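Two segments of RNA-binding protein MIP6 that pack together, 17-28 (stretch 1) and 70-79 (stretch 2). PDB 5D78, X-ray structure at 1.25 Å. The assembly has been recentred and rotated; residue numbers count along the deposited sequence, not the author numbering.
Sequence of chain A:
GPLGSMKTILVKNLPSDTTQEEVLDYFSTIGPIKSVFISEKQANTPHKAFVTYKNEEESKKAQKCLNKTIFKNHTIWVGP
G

Stretch 1 (17-28) DTTQEEVLDYFS
Stretch 2, residues 70-79: IFKNHTIWVG

The centre of this contact is a pair of aromatic rings, one from a helix and one from a strand end. Phe 71, with chi1 at t and chi2 at -78°, turns an edge toward the face of Tyr 26, which has chi1 at t and chi2 at 85°. The ring centroids lie 4.8 Å apart with planes at 60°, and Tyr 26 CD1 comes within 3.5 Å of Phe 71 CD2. Tyr 26 CA and Phe 71 CA, 8.1 Å apart, set the register, and both residues point CA-to-CB toward the other stretch. Phe 71 is buried and gives up more area to the contact than any other residue, 103 Å² of the 434 Å² covered on both sides together.

The helix, 20-27, runs at 70° to strand 74-79, with the axes 13.5 Å apart at closest approach, a gap occupied by the side chains of Tyr 26, Phe 27, Ile 76 and Val 78. On the strand, Ile 76 and Val 78 point toward the helix, while Trp 77 between them is out of its reach: the alternation of a beta strand in an i, i+2 pattern. Ile 76, with chi1 at p and chi2 at t, extends CD1 to 3.8 Å from Tyr 26 CE2 and 4.0 Å from Phe 27 CZ, so one methyl serves two adjacent aromatic residues. The CA-to-CB bond of Phe 27 points sideways, but chi1 at m and chi2 at 83° bring the end of the side chain nearer. Val 78, chi1 at t, meets that ring at its edge, with CG2 4.1 Å from Phe 27 CE2; Phe 27 CA and Val 78 CA are 10.4 Å apart.

One helical turn before Tyr 26, Glu 22 O lies 4.2 Å from Phe 71 CE2, at the edge of the Phe 71 ring and near its plane, while accepting the helical bond from Tyr 26 N. The apolar part of Glu 22 here is its aliphatic carbon, with Glu 22 CB 4.3 Å from Phe 71 CZ. Beyond it, Thr 18 (chi1 at m) points toward stretch 2 and places CG2 3.6 Å from Phe 71 CZ. A threonine suits this boundary because its methyl can pack on the ring while its hydroxyl meets water.

The polar edge is built around Glu 22, chi1 at m, chi2 at t and chi3 at -47°. Glu 22 OE2 forms a salt bridge with Lys 72 NZ at 2.7 Å, while Glu 22 OE1 accepts from Thr 19 N at 3.0 Å. Thr 19, chi1 at p, caps the helix in return, its OG1 accepting from Glu 22 N at 3.1 Å. Lys 72 sits in a type II' turn from Phe 71 to His 74, with phi/psi of 57/-106. Its CA-to-CB bond points sideways, but chi1 at m and three following t angles carry the ammonium to the carboxylate. A water accepts from Lys 72 NZ at 2.8 Å and donates to Thr 18 OG1 at 2.9 Å and Asp 17 OD1 at 3.1 Å, extending this polar network to the start of stretch 1.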

# COMPACT_ATOMS: atom_id res chain seq x y z
N ASP A 17 -1.26 -10.76 9.70
CA ASP A 17 -1.73 -11.95 8.98
C ASP A 17 -2.32 -11.60 7.61
O ASP A 17 -2.90 -12.46 6.94
CB ASP A 17 -2.74 -12.74 9.81
CG ASP A 17 -4.03 -11.96 10.08
OD1 ASP A 17 -4.04 -10.71 9.96
OD2 ASP A 17 -5.05 -12.60 10.43
N THR A 18 -2.15 -10.36 7.18
CA THR A 18 -2.71 -9.94 5.89
C THR A 18 -2.00 -10.68 4.75
O THR A 18 -0.78 -10.85 4.79
CB THR A 18 -2.54 -8.42 5.70
OG1 THR A 18 -3.17 -7.74 6.78
CG2 THR A 18 -3.18 -7.95 4.41
N THR A 19 -2.75 -11.13 3.76
CA THR A 19 -2.14 -11.74 2.58
C THR A 19 -1.90 -10.72 1.47
O THR A 19 -2.55 -9.69 1.42
CB THR A 19 -2.99 -12.88 1.99
OG1 THR A 19 -4.17 -12.32 1.41
CG2 THR A 19 -3.35 -13.92 3.06
N GLN A 20 -1.02 -11.06 0.55
CA GLN A 20 -0.76 -10.20 -0.59
C GLN A 20 -2.03 -9.99 -1.41
O GLN A 20 -2.28 -8.89 -1.92
CB GLN A 20 0.36 -10.76 -1.47
CG GLN A 20 1.76 -10.70 -0.86
CD GLN A 20 2.07 -11.86 0.07
OE1 GLN A 20 1.23 -12.72 0.35
NE2 GLN A 20 3.30 -11.87 0.58
N GLU A 21 -2.85 -11.04 -1.53
CA GLU A 21 -4.08 -10.94 -2.31
C GLU A 21 -5.05 -9.94 -1.67
O GLU A 21 -5.74 -9.20 -2.36
CB GLU A 21 -4.76 -12.29 -2.44
CG GLU A 21 -5.87 -12.27 -3.48
CD GLU A 21 -6.59 -13.59 -3.61
OE1 GLU A 21 -6.24 -14.53 -2.85
OE2 GLU A 21 -7.49 -13.68 -4.47
N GLU A 22 -5.11 -9.92 -0.35
CA GLU A 22 -5.97 -8.98 0.35
C GLU A 22 -5.53 -7.54 0.08
O GLU A 22 -6.37 -6.66 -0.12
CB GLU A 22 -5.98 -9.28 1.84
CG GLU A 22 -6.77 -10.52 2.17
CD GLU A 22 -6.76 -10.89 3.65
OE1 GLU A 22 -5.67 -10.89 4.27
OE2 GLU A 22 -7.85 -11.18 4.19
N VAL A 23 -4.23 -7.32 0.10
CA VAL A 23 -3.69 -6.01 -0.25
C VAL A 23 -4.07 -5.67 -1.69
O VAL A 23 -4.51 -4.56 -1.97
CB VAL A 23 -2.15 -5.95 -0.03
CG1 VAL A 23 -1.58 -4.60 -0.49
CG2 VAL A 23 -1.81 -6.19 1.44
N LEU A 24 -3.89 -6.61 -2.61
CA LEU A 24 -4.31 -6.39 -3.99
C LEU A 24 -5.78 -5.95 -4.05
O LEU A 24 -6.11 -4.97 -4.71
CB LEU A 24 -4.17 -7.67 -4.80
CG LEU A 24 -4.67 -7.60 -6.24
CD1 LEU A 24 -3.68 -6.86 -7.08
CD2 LEU A 24 -4.94 -8.98 -6.77
N ASP A 25 -6.65 -6.70 -3.38
CA ASP A 25 -8.08 -6.41 -3.45
C ASP A 25 -8.39 -5.01 -2.91
O ASP A 25 -9.11 -4.23 -3.52
CB ASP A 25 -8.88 -7.45 -2.67
CG ASP A 25 -8.89 -8.83 -3.33
OD1 ASP A 25 -8.57 -8.95 -4.53
OD2 ASP A 25 -9.26 -9.79 -2.62
N TYR A 26 -7.82 -4.67 -1.76
CA TYR A 26 -8.10 -3.38 -1.13
C TYR A 26 -7.59 -2.23 -1.99
O TYR A 26 -8.30 -1.25 -2.21
CB TYR A 26 -7.46 -3.34 0.24
CG TYR A 26 -7.90 -2.25 1.17
CD1 TYR A 26 -9.04 -2.40 1.96
CD2 TYR A 26 -7.15 -1.09 1.31
CE1 TYR A 26 -9.40 -1.41 2.85
CE2 TYR A 26 -7.52 -0.10 2.20
CZ TYR A 26 -8.65 -0.27 2.95
OH TYR A 26 -9.02 0.70 3.85
N PHE A 27 -6.37 -2.35 -2.49
CA PHE A 27 -5.76 -1.24 -3.21
C PHE A 27 -6.21 -1.14 -4.66
O PHE A 27 -6.17 -0.06 -5.24
CB PHE A 27 -4.24 -1.26 -3.01
CG PHE A 27 -3.85 -0.78 -1.66
CD1 PHE A 27 -3.88 -1.62 -0.57
CD2 PHE A 27 -3.56 0.56 -1.46
CE1 PHE A 27 -3.58 -1.14 0.69
CE2 PHE A 27 -3.27 1.04 -0.22
CZ PHE A 27 -3.29 0.20 0.86
N SER A 28 -6.72 -2.25 -5.20
CA SER A 28 -7.27 -2.24 -6.57
C SER A 28 -8.58 -1.48 -6.70
O SER A 28 -9.10 -1.30 -7.79
CB SER A 28 -7.50 -3.67 -7.07
OG SER A 28 -6.29 -4.37 -7.28
N ILE A 70 -9.65 2.26 7.42
CA ILE A 70 -9.73 1.13 8.31
C ILE A 70 -9.76 -0.14 7.48
O ILE A 70 -10.71 -0.38 6.73
CB ILE A 70 -10.94 1.21 9.24
CG1 ILE A 70 -10.83 2.47 10.10
CG2 ILE A 70 -11.01 -0.01 10.14
CD1 ILE A 70 -12.01 2.77 10.97
N PHE A 71 -8.69 -0.90 7.62
CA PHE A 71 -8.48 -2.16 6.91
C PHE A 71 -8.79 -3.24 7.93
O PHE A 71 -8.01 -3.46 8.86
CB PHE A 71 -7.04 -2.21 6.42
CG PHE A 71 -6.68 -3.44 5.62
CD1 PHE A 71 -6.43 -4.65 6.25
CD2 PHE A 71 -6.54 -3.38 4.25
CE1 PHE A 71 -6.08 -5.78 5.51
CE2 PHE A 71 -6.18 -4.50 3.52
CZ PHE A 71 -5.95 -5.70 4.16
N LYS A 72 -9.94 -3.88 7.77
CA LYS A 72 -10.49 -4.77 8.78
C LYS A 72 -10.64 -4.00 10.10
O LYS A 72 -11.52 -3.16 10.23
CB LYS A 72 -9.61 -6.03 8.90
CG LYS A 72 -9.56 -6.83 7.61
CD LYS A 72 -8.72 -8.06 7.79
CE LYS A 72 -8.54 -8.82 6.50
NZ LYS A 72 -7.88 -10.14 6.73
N ASN A 73 -9.77 -4.27 11.06
CA ASN A 73 -9.81 -3.56 12.34
C ASN A 73 -8.57 -2.71 12.64
O ASN A 73 -8.38 -2.28 13.76
CB ASN A 73 -10.07 -4.54 13.48
CG ASN A 73 -9.00 -5.62 13.60
OD1 ASN A 73 -8.15 -5.79 12.73
ND2 ASN A 73 -9.05 -6.35 14.70
N HIS A 74 -7.72 -2.50 11.63
CA HIS A 74 -6.56 -1.63 11.77
C HIS A 74 -6.70 -0.37 10.94
O HIS A 74 -6.99 -0.44 9.76
CB HIS A 74 -5.30 -2.31 11.25
CG HIS A 74 -4.71 -3.33 12.18
ND1 HIS A 74 -3.35 -3.48 12.34
CD2 HIS A 74 -5.29 -4.24 12.98
CE1 HIS A 74 -3.12 -4.44 13.22
NE2 HIS A 74 -4.28 -4.92 13.62
N THR A 75 -6.40 0.78 11.54
CA THR A 75 -6.16 1.98 10.77
C THR A 75 -4.83 1.81 10.06
O THR A 75 -3.87 1.36 10.66
CB THR A 75 -6.12 3.20 11.68
OG1 THR A 75 -7.37 3.30 12.37
CG2 THR A 75 -5.86 4.47 10.90
N ILE A 76 -4.78 2.20 8.79
CA ILE A 76 -3.56 2.15 8.02
C ILE A 76 -3.18 3.53 7.52
O ILE A 76 -4.03 4.40 7.34
CB ILE A 76 -3.65 1.15 6.83
CG1 ILE A 76 -4.74 1.56 5.84
CG2 ILE A 76 -3.85 -0.24 7.37
CD1 ILE A 76 -4.65 0.82 4.52
N TRP A 77 -1.89 3.71 7.29
CA TRP A 77 -1.36 4.95 6.76
C TRP A 77 -0.79 4.66 5.37
O TRP A 77 -0.11 3.66 5.17
CB TRP A 77 -0.30 5.52 7.70
CG TRP A 77 -0.89 6.22 8.88
CD1 TRP A 77 -1.00 7.56 9.04
CD2 TRP A 77 -1.48 5.62 10.05
NE1 TRP A 77 -1.60 7.85 10.26
CE2 TRP A 77 -1.91 6.68 10.89
CE3 TRP A 77 -1.67 4.31 10.48
CZ2 TRP A 77 -2.53 6.45 12.11
CZ3 TRP A 77 -2.29 4.09 11.71
CH2 TRP A 77 -2.71 5.16 12.51
N VAL A 78 -1.08 5.53 4.42
CA VAL A 78 -0.67 5.33 3.05
C VAL A 78 -0.02 6.61 2.54
O VAL A 78 -0.62 7.67 2.60
CB VAL A 78 -1.89 5.01 2.15
CG1 VAL A 78 -1.49 4.77 0.70
CG2 VAL A 78 -2.64 3.80 2.69
N GLY A 79 1.19 6.48 2.02
CA GLY A 79 1.91 7.63 1.52
C GLY A 79 2.98 7.24 0.53
O GLY A 79 3.01 6.11 0.06
O HOH W 1 -5.49 -9.11 7.77